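PDB 3ZS6: periplasmic oligopeptide-binding protein from Burkholderia pseudomallei, which probably captures oligopeptides in the periplasm and delivers them to an ABC transport system for import across the inner membrane. Local coordinates for residues Asp412-Phe417 with Arg452-Leu456; Leu257-Thr261 with Trp406-Asn411; Ala222-Tyr226 with Arg479-Ser483; Arg9-Val15 with Trp26-Ile31. All coordinates share one frame; numbering follows the deposited sequence.

Interaction 1. Residues Asp412-Phe417 with Arg452-Leu456; sequences DAMTFF and RAALL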
loop_
_atom_site.group_PDB
_atom_site.type_symbol
_atom_site.label_atom_id
_atom_site.label_comp_id
_atom_site.label_asym_id
_atom_site.label_seq_id
_atom_site.Cartn_x
_atom_site.Cartn_y
_atom_site.Cartn_z
ATOM N N ASP A 412 -0.546 10.610 -6.459
ATOM C CA ASP A 412 -1.728 11.236 -7.020
ATOM C C ASP A 412 -2.965 10.697 -6.321
ATOM O O ASP A 412 -2.998 9.537 -5.898
ATOM C CB ASP A 412 -1.830 11.003 -8.525
ATOM C CG ASP A 412 -3.054 11.671 -9.124
ATOM O OD1 ASP A 412 -3.039 12.913 -9.256
ATOM O OD2 ASP A 412 -4.039 10.962 -9.443
ATOM N N ALA A 413 -3.984 11.541 -6.204
ATOM C CA ALA A 413 -5.188 11.178 -5.460
ATOM C C ALA A 413 -5.833 9.884 -5.959
ATOM O O ALA A 413 -6.548 9.219 -5.209
ATOM C CB ALA A 413 -6.201 12.330 -5.487
ATOM N N MET A 414 -5.587 9.533 -7.219
ATOM C CA MET A 414 -6.204 8.344 -7.807
ATOM C C MET A 414 -5.897 7.060 -7.023
ATOM O O MET A 414 -6.706 6.141 -7.003
ATOM C CB MET A 414 -5.793 8.171 -9.279
ATOM C CG MET A 414 -6.572 9.056 -10.267
ATOM S SD MET A 414 -8.379 8.920 -10.153
ATOM C CE MET A 414 -8.668 7.289 -10.813
ATOM N N THR A 415 -4.729 6.986 -6.395
ATOM C CA THR A 415 -4.373 5.766 -5.669
ATOM C C THR A 415 -5.344 5.502 -4.512
ATOM O O THR A 415 -5.625 4.349 -4.174
ATOM C CB THR A 415 -2.916 5.778 -5.163
ATOM O OG1 THR A 415 -2.624 4.534 -4.514
ATOM C CG2 THR A 415 -2.672 6.928 -4.188
ATOM N N PHE A 416 -5.871 6.567 -3.918
ATOM C CA PHE A 416 -6.795 6.410 -2.797
ATOM C C PHE A 416 -8.211 6.098 -3.291
ATOM O O PHE A 416 -8.987 5.406 -2.615
ATOM C CB PHE A 416 -6.751 7.640 -1.884
ATOM C CG PHE A 416 -5.471 7.757 -1.100
ATOM C CD1 PHE A 416 -5.256 6.968 0.026
ATOM C CD2 PHE A 416 -4.465 8.619 -1.508
ATOM C CE1 PHE A 416 -4.076 7.060 0.749
ATOM C CE2 PHE A 416 -3.275 8.710 -0.795
ATOM C CZ PHE A 416 -3.078 7.928 0.330
ATOM N N PHE A 417 -8.544 6.585 -4.484
ATOM C CA PHE A 417 -9.817 6.221 -5.097
ATOM C C PHE A 417 -9.930 4.711 -5.372
ATOM O O PHE A 417 -11.034 4.189 -5.496
ATOM C CB PHE A 417 -10.098 7.049 -6.364
ATOM C CG PHE A 417 -10.669 8.432 -6.083
ATOM C CD1 PHE A 417 -11.967 8.583 -5.612
ATOM C CD2 PHE A 417 -9.910 9.579 -6.316
ATOM C CE1 PHE A 417 -12.497 9.855 -5.354
ATOM C CE2 PHE A 417 -10.427 10.850 -6.070
ATOM C CZ PHE A 417 -11.725 10.990 -5.579
ATOM N N ARG A 452 -9.159 19.355 -12.977
ATOM C CA ARG A 452 -9.127 17.973 -12.533
ATOM C C ARG A 452 -9.211 17.916 -11.010
ATOM O O ARG A 452 -10.055 17.212 -10.453
ATOM C CB ARG A 452 -7.847 17.286 -13.019
ATOM C CG ARG A 452 -7.715 15.838 -12.574
ATOM C CD ARG A 452 -6.481 15.177 -13.169
ATOM N NE ARG A 452 -6.374 13.769 -12.784
ATOM C CZ ARG A 452 -5.609 13.311 -11.797
ATOM N NH1 ARG A 452 -4.867 14.146 -11.078
ATOM N NH2 ARG A 452 -5.581 12.008 -11.532
ATOM N N ALA A 453 -8.341 18.672 -10.343
ATOM C CA ALA A 453 -8.262 18.653 -8.884
ATOM C C ALA A 453 -9.601 18.983 -8.239
ATOM O O ALA A 453 -10.027 18.324 -7.291
ATOM C CB ALA A 453 -7.188 19.615 -8.396
ATOM N N ALA A 454 -10.253 20.016 -8.761
ATOM C CA ALA A 454 -11.531 20.463 -8.237
ATOM C C ALA A 454 -12.535 19.320 -8.250
ATOM O O ALA A 454 -13.219 19.068 -7.258
ATOM C CB ALA A 454 -12.053 21.636 -9.055
ATOM N N LEU A 455 -12.616 18.631 -9.383
ATOM C CA LEU A 455 -13.546 17.518 -9.531
ATOM C C LEU A 455 -13.179 16.330 -8.628
ATOM O O LEU A 455 -14.060 15.678 -8.071
ATOM C CB LEU A 455 -13.635 17.082 -10.999
ATOM C CG LEU A 455 -14.320 18.080 -11.939
ATOM C CD1 LEU A 455 -14.510 17.491 -13.334
ATOM C CD2 LEU A 455 -15.654 18.520 -11.364
ATOM N N LEU A 456 -11.886 16.052 -8.475
ATOM C CA LEU A 456 -11.474 14.950 -7.609
ATOM C C LEU A 456 -11.772 15.267 -6.145
ATOM O O LEU A 456 -12.130 14.382 -5.367
ATOM C CB LEU A 456 -9.993 14.607 -7.797
ATOM C CG LEU A 456 -9.592 14.020 -9.152
ATOM C CD1 LEU A 456 -8.116 13.617 -9.133
ATOM C CD2 LEU A 456 -10.475 12.832 -9.522
#

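Interaction 2. Residues Leu257-Thr261 with Trp406-Asn411; sequences LQLAT and WFADYN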
loop_
_atom_site.group_PDB
_atom_site.type_symbol
_atom_site.label_atom_id
_atom_site.label_comp_id
_atom_site.label_asym_id
_atom_site.label_seq_id
_atom_site.Cartn_x
_atom_site.Cartn_y
_atom_site.Cartn_z
ATOM N N LEU A 257 6.135 12.239 8.001
ATOM C CA LEU A 257 4.832 11.653 7.720
ATOM C C LEU A 257 4.880 10.962 6.357
ATOM O O LEU A 257 5.700 11.303 5.503
ATOM C CB LEU A 257 3.748 12.728 7.726
ATOM C CG LEU A 257 3.454 13.441 9.046
ATOM C CD1 LEU A 257 2.652 14.714 8.792
ATOM C CD2 LEU A 257 2.728 12.523 10.022
ATOM N N GLN A 258 4.004 9.985 6.158
ATOM C CA GLN A 258 3.940 9.274 4.887
ATOM C C GLN A 258 2.659 9.612 4.139
ATOM O O GLN A 258 1.721 10.142 4.735
ATOM C CB GLN A 258 4.041 7.767 5.119
ATOM C CG GLN A 258 5.480 7.264 5.152
ATOM C CD GLN A 258 5.621 5.935 5.864
ATOM O OE1 GLN A 258 4.691 5.473 6.527
ATOM N NE2 GLN A 258 6.790 5.314 5.737
ATOM N N LEU A 259 2.631 9.322 2.838
ATOM C CA LEU A 259 1.400 9.434 2.061
ATOM C C LEU A 259 0.620 8.146 2.284
ATOM O O LEU A 259 0.562 7.273 1.415
ATOM C CB LEU A 259 1.688 9.644 0.570
ATOM C CG LEU A 259 2.207 11.023 0.141
ATOM C CD1 LEU A 259 2.567 11.049 -1.352
ATOM C CD2 LEU A 259 1.194 12.124 0.479
ATOM N N ALA A 260 0.035 8.025 3.468
ATOM C CA ALA A 260 -0.583 6.776 3.880
ATOM C C ALA A 260 -1.610 7.060 4.970
ATOM O O ALA A 260 -1.395 7.925 5.819
ATOM C CB ALA A 260 0.498 5.792 4.375
ATOM N N THR A 261 -2.725 6.337 4.937
ATOM C CA THR A 261 -3.840 6.597 5.847
ATOM C C THR A 261 -4.211 5.351 6.647
ATOM O O THR A 261 -4.373 4.264 6.088
ATOM C CB THR A 261 -5.086 7.083 5.058
ATOM O OG1 THR A 261 -4.744 8.240 4.286
ATOM C CG2 THR A 261 -6.250 7.430 6.000
ATOM N N TRP A 406 -3.796 2.235 3.993
ATOM C CA TRP A 406 -3.369 2.240 2.596
ATOM C C TRP A 406 -2.187 3.184 2.409
ATOM O O TRP A 406 -2.232 4.335 2.852
ATOM C CB TRP A 406 -4.540 2.679 1.711
ATOM C CG TRP A 406 -4.290 2.642 0.229
ATOM C CD1 TRP A 406 -4.011 3.704 -0.585
ATOM C CD2 TRP A 406 -4.335 1.490 -0.618
ATOM N NE1 TRP A 406 -3.869 3.284 -1.886
ATOM C CE2 TRP A 406 -4.071 1.928 -1.937
ATOM C CE3 TRP A 406 -4.568 0.127 -0.393
ATOM C CZ2 TRP A 406 -4.023 1.053 -3.022
ATOM C CZ3 TRP A 406 -4.529 -0.744 -1.478
ATOM C CH2 TRP A 406 -4.260 -0.276 -2.776
ATOM N N PHE A 407 -1.130 2.678 1.779
ATOM C CA PHE A 407 0.023 3.475 1.353
ATOM C C PHE A 407 -0.152 3.828 -0.113
ATOM O O PHE A 407 -0.463 2.955 -0.933
ATOM C CB PHE A 407 1.322 2.665 1.495
ATOM C CG PHE A 407 2.042 2.893 2.791
ATOM C CD1 PHE A 407 1.631 2.254 3.951
ATOM C CD2 PHE A 407 3.135 3.748 2.850
ATOM C CE1 PHE A 407 2.292 2.467 5.148
ATOM C CE2 PHE A 407 3.807 3.965 4.048
ATOM C CZ PHE A 407 3.384 3.323 5.195
ATOM N N ALA A 408 0.045 5.096 -0.456
ATOM C CA ALA A 408 -0.056 5.511 -1.851
ATOM C C ALA A 408 0.888 4.676 -2.722
ATOM O O ALA A 408 2.028 4.425 -2.326
ATOM C CB ALA A 408 0.285 6.987 -1.976
ATOM N N ASP A 409 0.422 4.262 -3.901
ATOM C CA ASP A 409 1.263 3.524 -4.854
ATOM C C ASP A 409 2.008 4.499 -5.764
ATOM O O ASP A 409 2.946 4.121 -6.473
ATOM C CB ASP A 409 0.423 2.576 -5.724
ATOM C CG ASP A 409 -0.097 1.365 -4.953
ATOM O OD1 ASP A 409 0.532 0.970 -3.951
ATOM O OD2 ASP A 409 -1.141 0.810 -5.352
ATOM N N TYR A 410 1.558 5.751 -5.743
ATOM C CA TYR A 410 2.119 6.822 -6.553
ATOM C C TYR A 410 1.525 8.113 -6.027
ATOM O O TYR A 410 0.513 8.087 -5.325
ATOM C CB TYR A 410 1.773 6.640 -8.034
ATOM C CG TYR A 410 0.313 6.348 -8.304
ATOM C CD1 TYR A 410 -0.606 7.380 -8.488
ATOM C CD2 TYR A 410 -0.151 5.037 -8.372
ATOM C CE1 TYR A 410 -1.952 7.111 -8.740
ATOM C CE2 TYR A 410 -1.492 4.756 -8.617
ATOM C CZ TYR A 410 -2.387 5.796 -8.799
ATOM O OH TYR A 410 -3.714 5.517 -9.046
ATOM N N ASN A 411 2.146 9.241 -6.351
ATOM C CA ASN A 411 1.745 10.497 -5.731
ATOM C C ASN A 411 0.647 11.189 -6.512
ATOM O O ASN A 411 0.877 12.206 -7.162
ATOM C CB ASN A 411 2.943 11.434 -5.537
ATOM C CG ASN A 411 2.591 12.668 -4.714
ATOM O OD1 ASN A 411 1.419 12.930 -4.424
ATOM N ND2 ASN A 411 3.608 13.435 -4.339
#

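Interaction 3. Residues Ala222-Tyr226 with Arg479-Ser483; sequences ALRMY and RLVKS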
loop_
_atom_site.group_PDB
_atom_site.type_symbol
_atom_site.label_atom_id
_atom_site.label_comp_id
_atom_site.label_asym_id
_atom_site.label_seq_id
_atom_site.Cartn_x
_atom_site.Cartn_y
_atom_site.Cartn_z
ATOM N N ALA A 222 10.956 -5.930 18.147
ATOM C CA ALA A 222 11.784 -5.360 17.080
ATOM C C ALA A 222 12.804 -4.379 17.652
ATOM O O ALA A 222 13.968 -4.361 17.240
ATOM C CB ALA A 222 10.912 -4.661 16.037
ATOM N N LEU A 223 12.355 -3.568 18.607
ATOM C CA LEU A 223 13.216 -2.568 19.246
ATOM C C LEU A 223 14.360 -3.234 20.008
ATOM O O LEU A 223 15.511 -2.808 19.918
ATOM C CB LEU A 223 12.388 -1.679 20.183
ATOM C CG LEU A 223 13.103 -0.572 20.964
ATOM C CD1 LEU A 223 13.840 0.358 20.018
ATOM C CD2 LEU A 223 12.109 0.210 21.822
ATOM N N ARG A 224 14.028 -4.274 20.765
ATOM C CA ARG A 224 15.019 -5.044 21.500
ATOM C C ARG A 224 16.085 -5.591 20.562
ATOM O O ARG A 224 17.278 -5.523 20.852
ATOM C CB ARG A 224 14.352 -6.211 22.226
ATOM C CG ARG A 224 13.452 -5.829 23.383
ATOM C CD ARG A 224 12.989 -7.090 24.117
ATOM N NE ARG A 224 12.115 -6.805 25.250
ATOM C CZ ARG A 224 11.733 -7.718 26.141
ATOM N NH1 ARG A 224 12.153 -8.973 26.029
ATOM N NH2 ARG A 224 10.935 -7.378 27.146
ATOM N N MET A 225 15.652 -6.146 19.436
ATOM C CA MET A 225 16.594 -6.708 18.478
ATOM C C MET A 225 17.454 -5.625 17.833
ATOM O O MET A 225 18.623 -5.847 17.530
ATOM C CB MET A 225 15.849 -7.512 17.407
ATOM C CG MET A 225 15.342 -8.862 17.903
ATOM S SD MET A 225 14.261 -9.692 16.715
ATOM C CE MET A 225 12.822 -8.653 16.785
ATOM N N TYR A 226 16.869 -4.454 17.605
ATOM C CA TYR A 226 17.614 -3.355 17.020
ATOM C C TYR A 226 18.705 -2.951 18.005
ATOM O O TYR A 226 19.877 -2.824 17.640
ATOM C CB TYR A 226 16.676 -2.185 16.736
ATOM C CG TYR A 226 17.338 -0.957 16.155
ATOM C CD1 TYR A 226 17.926 -0.012 16.979
ATOM C CD2 TYR A 226 17.349 -0.732 14.779
ATOM C CE1 TYR A 226 18.532 1.129 16.454
ATOM C CE2 TYR A 226 17.947 0.403 14.241
ATOM C CZ TYR A 226 18.539 1.326 15.088
ATOM O OH TYR A 226 19.119 2.456 14.577
ATOM N N ARG A 479 10.946 5.564 12.050
ATOM C CA ARG A 479 11.557 4.255 12.231
ATOM C C ARG A 479 13.025 4.427 12.627
ATOM O O ARG A 479 13.576 5.531 12.522
ATOM C CB ARG A 479 11.429 3.405 10.956
ATOM C CG ARG A 479 12.240 3.905 9.753
ATOM C CD ARG A 479 12.519 2.769 8.747
ATOM N NE ARG A 479 11.291 2.100 8.316
ATOM C CZ ARG A 479 10.566 2.470 7.262
ATOM N NH1 ARG A 479 10.937 3.510 6.518
ATOM N NH2 ARG A 479 9.457 1.806 6.956
ATOM N N LEU A 480 13.640 3.347 13.104
ATOM C CA LEU A 480 15.052 3.367 13.484
ATOM C C LEU A 480 15.895 2.744 12.381
ATOM O O LEU A 480 15.609 1.639 11.921
ATOM C CB LEU A 480 15.275 2.619 14.804
ATOM C CG LEU A 480 14.719 3.297 16.064
ATOM C CD1 LEU A 480 14.549 2.305 17.217
ATOM C CD2 LEU A 480 15.608 4.473 16.488
ATOM N N VAL A 481 16.925 3.468 11.957
ATOM C CA VAL A 481 17.875 2.976 10.966
ATOM C C VAL A 481 19.272 3.334 11.475
ATOM O O VAL A 481 19.542 4.489 11.807
ATOM C CB VAL A 481 17.638 3.596 9.578
ATOM C CG1 VAL A 481 18.690 3.115 8.582
ATOM C CG2 VAL A 481 16.216 3.269 9.067
ATOM N N LYS A 482 20.146 2.336 11.560
ATOM C CA LYS A 482 21.467 2.512 12.168
ATOM C C LYS A 482 22.270 3.638 11.502
ATOM O O LYS A 482 22.118 3.901 10.303
ATOM C CB LYS A 482 22.245 1.192 12.121
ATOM C CG LYS A 482 21.604 0.062 12.940
ATOM C CD LYS A 482 21.836 0.267 14.437
ATOM C CE LYS A 482 21.294 -0.899 15.264
ATOM N NZ LYS A 482 21.695 -0.783 16.700
ATOM N N SER A 483 23.110 4.307 12.289
ATOM C CA SER A 483 23.936 5.407 11.791
ATOM C C SER A 483 24.889 4.975 10.680
ATOM O O SER A 483 25.302 5.797 9.860
ATOM C CB SER A 483 24.732 6.052 12.934
ATOM O OG SER A 483 23.846 6.626 13.880
#

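Interaction 4. Residues Arg9-Val15 with Trp26-Ile31; sequences RQVPAEV and WTGNTI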
loop_
_atom_site.group_PDB
_atom_site.type_symbol
_atom_site.label_atom_id
_atom_site.label_comp_id
_atom_site.label_asym_id
_atom_site.label_seq_id
_atom_site.Cartn_x
_atom_site.Cartn_y
_atom_site.Cartn_z
ATOM N N ARG A 9 16.569 -6.148 7.677
ATOM C CA ARG A 9 15.411 -5.256 7.776
ATOM C C ARG A 9 14.235 -5.990 8.415
ATOM O O ARG A 9 13.972 -7.146 8.087
ATOM C CB ARG A 9 14.986 -4.765 6.379
ATOM C CG ARG A 9 16.122 -4.149 5.546
ATOM C CD ARG A 9 15.680 -3.913 4.086
ATOM N NE ARG A 9 14.566 -2.966 3.985
ATOM C CZ ARG A 9 14.381 -2.123 2.973
ATOM N NH1 ARG A 9 15.238 -2.108 1.953
ATOM N NH2 ARG A 9 13.339 -1.286 2.983
ATOM N N GLN A 10 13.520 -5.314 9.311
ATOM C CA GLN A 10 12.355 -5.920 9.964
ATOM C C GLN A 10 11.077 -5.538 9.225
ATOM O O GLN A 10 10.857 -4.361 8.916
ATOM C CB GLN A 10 12.258 -5.497 11.435
ATOM C CG GLN A 10 10.984 -6.006 12.162
ATOM C CD GLN A 10 10.031 -4.885 12.600
ATOM O OE1 GLN A 10 10.451 -3.767 12.901
ATOM N NE2 GLN A 10 8.742 -5.202 12.663
ATOM N N VAL A 11 10.246 -6.534 8.923
ATOM C CA VAL A 11 8.922 -6.274 8.343
ATOM C C VAL A 11 7.804 -6.683 9.319
ATOM O O VAL A 11 8.007 -7.547 10.174
ATOM C CB VAL A 11 8.755 -6.939 6.960
ATOM C CG1 VAL A 11 9.644 -6.233 5.913
ATOM C CG2 VAL A 11 9.078 -8.426 7.034
ATOM N N PRO A 12 6.622 -6.049 9.202
ATOM C CA PRO A 12 5.576 -6.184 10.231
ATOM C C PRO A 12 4.837 -7.527 10.225
ATOM O O PRO A 12 4.099 -7.813 11.165
ATOM C CB PRO A 12 4.605 -5.042 9.896
ATOM C CG PRO A 12 4.777 -4.848 8.398
ATOM C CD PRO A 12 6.253 -5.080 8.152
ATOM N N ALA A 13 5.037 -8.342 9.193
ATOM C CA ALA A 13 4.332 -9.619 9.092
ATOM C C ALA A 13 4.941 -10.492 7.994
ATOM O O ALA A 13 5.743 -10.009 7.189
ATOM C CB ALA A 13 2.849 -9.383 8.814
ATOM N N GLU A 14 4.572 -11.773 7.972
ATOM C CA GLU A 14 4.971 -12.673 6.887
ATOM C C GLU A 14 4.375 -12.179 5.574
ATOM O O GLU A 14 3.184 -11.849 5.512
ATOM C CB GLU A 14 4.493 -14.100 7.169
ATOM C CG GLU A 14 4.646 -15.080 5.990
ATOM C CD GLU A 14 6.101 -15.389 5.650
ATOM O OE1 GLU A 14 7.006 -15.032 6.442
ATOM O OE2 GLU A 14 6.340 -15.983 4.579
ATOM N N VAL A 15 5.203 -12.123 4.533
ATOM C CA VAL A 15 4.774 -11.631 3.218
ATOM C C VAL A 15 3.716 -12.556 2.620
ATOM O O VAL A 15 3.804 -13.776 2.779
ATOM C CB VAL A 15 5.982 -11.515 2.244
ATOM C CG1 VAL A 15 6.485 -12.914 1.812
ATOM C CG2 VAL A 15 5.623 -10.658 1.036
ATOM N N TRP A 26 2.551 -3.513 1.613
ATOM C CA TRP A 26 3.802 -2.791 1.790
ATOM C C TRP A 26 4.962 -3.794 1.863
ATOM O O TRP A 26 6.002 -3.607 1.230
ATOM C CB TRP A 26 3.768 -1.947 3.074
ATOM C CG TRP A 26 5.066 -1.202 3.327
ATOM C CD1 TRP A 26 5.398 0.040 2.867
ATOM C CD2 TRP A 26 6.201 -1.663 4.087
ATOM N NE1 TRP A 26 6.662 0.384 3.293
ATOM C CE2 TRP A 26 7.176 -0.640 4.043
ATOM C CE3 TRP A 26 6.486 -2.835 4.796
ATOM C CZ2 TRP A 26 8.418 -0.757 4.678
ATOM C CZ3 TRP A 26 7.718 -2.948 5.431
ATOM C CH2 TRP A 26 8.669 -1.908 5.371
ATOM N N THR A 27 4.776 -4.858 2.637
ATOM C CA THR A 27 5.832 -5.849 2.795
ATOM C C THR A 27 6.123 -6.565 1.471
ATOM O O THR A 27 7.278 -6.746 1.104
ATOM C CB THR A 27 5.491 -6.894 3.884
ATOM O OG1 THR A 27 5.457 -6.262 5.176
ATOM C CG2 THR A 27 6.546 -8.013 3.887
ATOM N N GLY A 28 5.071 -6.962 0.756
ATOM C CA GLY A 28 5.234 -7.638 -0.521
ATOM C C GLY A 28 5.959 -6.787 -1.554
ATOM O O GLY A 28 6.807 -7.276 -2.303
ATOM N N ASN A 29 5.624 -5.503 -1.603
ATOM C CA ASN A 29 6.298 -4.592 -2.526
ATOM C C ASN A 29 7.759 -4.330 -2.155
ATOM O O ASN A 29 8.619 -4.310 -3.025
ATOM C CB ASN A 29 5.538 -3.268 -2.650
ATOM C CG ASN A 29 4.357 -3.372 -3.582
ATOM O OD1 ASN A 29 4.462 -3.070 -4.779
ATOM N ND2 ASN A 29 3.211 -3.784 -3.041
ATOM N N THR A 30 8.033 -4.132 -0.867
ATOM C CA THR A 30 9.408 -3.869 -0.421
ATOM C C THR A 30 10.315 -5.062 -0.720
ATOM O O THR A 30 11.376 -4.913 -1.334
ATOM C CB THR A 30 9.481 -3.556 1.082
ATOM O OG1 THR A 30 8.668 -2.409 1.381
ATOM C CG2 THR A 30 10.925 -3.278 1.489
ATOM N N ILE A 31 9.901 -6.248 -0.288
ATOM C CA ILE A 31 10.646 -7.464 -0.611
ATOM C C ILE A 31 10.693 -7.754 -2.124
ATOM O O ILE A 31 11.760 -7.990 -2.676
ATOM C CB ILE A 31 10.093 -8.678 0.140
ATOM C CG1 ILE A 31 10.281 -8.479 1.646
ATOM C CG2 ILE A 31 10.803 -9.964 -0.307
ATOM C CD1 ILE A 31 9.662 -9.577 2.498
#

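Interaction 1. Residues Asp412-Phe417 with Arg452-Leu456
Leu456 is the bump of this contact: its isobutyl end rises from the helix 449-464 into a hollow walled by Ala413, Met414 and Phe417. CD1 leans on the methyl of Ala413, a residue small enough to let the two backbones draw near. The other branch is turned to the Phe417 ring, where Leu456 CD2 lies 4.0 Å from Phe417 CE2, and it just reaches the sulfur of Met414. At the ring's rim the Leu456 carbonyl oxygen sits in the ring plane, 3.4 Å from Phe417 CZ, facing the slightly positive C-H edge. Arg452 lies as a lid over Leu456, with CD1 of the leucine 3.6 Å from the guanidinium plane. CG anti to the backbone N (chi1 179°) and a chain extended from CG to NE bring the guanidinium over to Asp412. The grip is an end-on, two-pronged salt bridge, Arg452 NH1 to Asp412 OD1 at 2.9 Å and Arg452 NH2 to Asp412 OD2 at 2.8 Å, both on the syn side of the carboxylate. Asp412 is also a helix-capping residue, since Met414 N donates to Asp412 OD2 at 3.1 Å where the chain turns into the short helix 414-417. That donor and Arg452 NH2 approach OD2 from opposite faces of the carboxylate. The bent chain of Met414 fills the flank, its CG 3.4 Å from Arg452 NH2. Arg452 NE donates to Asn444 OD1, a further hold on the guanidinium.

Interaction 2. Residues Leu257-Thr261 with Trp406-Asn411
Phe407 lays its ring over the methyl of Ala260 where strands 401-407 and 260-266 run antiparallel in the large mixed sheet of this periplasmic binding protein. The two residues form a non-hydrogen-bonded pair, and the small alanine lets the ring fold across the neighbouring strand: Ala260 CB stands 3.5 Å from the ring centroid, only 6° off its normal, a CH-pi contact. The next pair, Thr261 with Trp406, is hydrogen-bonded and sends its side chains to the other face; there the indole leads away from Thr261, whose hydroxyl bonds to the Leu306 carbonyl. Trp406 O accepts from Thr261 N at 2.9 Å, and Thr261 O accepts from Trp406 N at 3.0 Å. Leu259 is the centre of an inverse gamma turn, the corner at which the chain changes direction, and its carbonyl still takes a straight bond from Ala408 N. Beyond the strand end, the side chains of Leu259 and Asn411 cross at about a right angle. Asn411 OD1 accepts from Lys312 N, while the first torsion, with CG anti to the backbone N (chi1 -172°), brings Asn411 CG to 3.7 Å from Leu259 CD1.

Interaction 3. Residues Ala222-Tyr226 with Arg479-Ser483
The backbone carbonyl of Tyr226 receives the ammonium group of Lys482, NZ to O at 2.9 Å, with the donor standing above the carbonyl plane. To get there the lysine slides past the tyrosine in the opposite direction, bending at chi2 (-75°) and then running extended under the phenol. Its CE lies 3.5 Å from the ring centroid, almost on the normal, and NZ follows at 4.0 Å as a cation-pi partner. A lysine suits this place because its methylenes can cover an aromatic face while its charge finds a carbonyl near the C-terminal end of helix 219-227. Leu480 packs against the opposite face: CB is 3.7 Å from the centroid, displaced toward the rim. The ring is thus held between an aliphatic carbon from the end of the strand and a charged chain from the loop that follows. Tyr226 reaches into this slot with CG anti to its backbone N (chi1 179°), which carries the ring toward the strand. Its hydroxyl bonds to Glu252, while Phe249 meets the ring edge-to-face, so the phenol is held at its tip as well as on both faces. One turn earlier, Leu223 CD1 also packs on Leu480 CD1, though how closely is doubtful because Leu480 has two conformers. Helix 242-249 closes over the two leucines through Phe249. In this way a helix docks on the end of strand 470-480, in the large mixed sheet, through one aromatic ring set between a cation-pi and a CH-pi partner.

Interaction 4. Residues Arg9-Val15 with Trp26-Ile31
Largely apolar packing sets the start of helix 26-35 against the end of strand 6-11 and the loop after it, the strand 9-11 and helix segment 26-31 running roughly antiparallel at 151° with their axes 10.2 Å apart. Thr27 is the knob at the middle. Its methyl, anti to the backbone N, is wedged between Val11 and Val15, with CG2 3.9 Å from the CB of each, while OG1 turns along the proline ring and comes 3.3 Å from Pro12 CD. A beta-branched threonine thus offers a compact methyl to the valines and a small oxygen to the proline. Beside it, Val15 CG2 lies 3.4 Å from Gly28 CA, tighter than ordinary carbon contact. Val15 CB also meets Ile31 CD1 one turn along. Strand 6-11 is an outer strand of the mixed four-stranded sheet, paired with strand 210-215, and Tyr213 of that neighbour packs on Val11, Thr30 and Ile31, so the helix packs along one face of the sheet. At the helix start, the six-membered ring of Trp26 receives Val11 CG1 and Pro12 CD at CZ3, each 3.8 Å away and oblique to the ring. The same tryptophan hydrogen-bonds the bound peptide through its backbone. Toward the other end of the strand, Thr30 CG2 rests over one face of the Arg9 guanidinium, 3.5 Å from NH2; the arginine's own hydrogen bonds go to Ser499 and the Arg497 carbonyl. Thr30 OG1 bonds back to Trp26 O at 2.9 Å.

The bound peptide touches two of the four contacts. Interaction 2 offers Phe407 backbone, Asp409 and Trp406, and interaction 4 offers Trp26 and Asn29; the Phe407 and Trp26 rings approach each other, nearest atoms of the two contacts about 4 Å apart, and both pack on an acidic side chain of the peptide. Interaction 1 backs the first group: Thr415 OG1 probably bonds to both Asp409 N and Trp406 NE1, at 3.1 and 3.2 Å, tying the short helix to the peptide-contacting loop. Interaction 3 lies on the far side of the chain's centre from interaction 1, about 36 Å between centres. It abuts interaction 4, where Arg479 NH2 comes 3.6 Å from Trp26 CZ2.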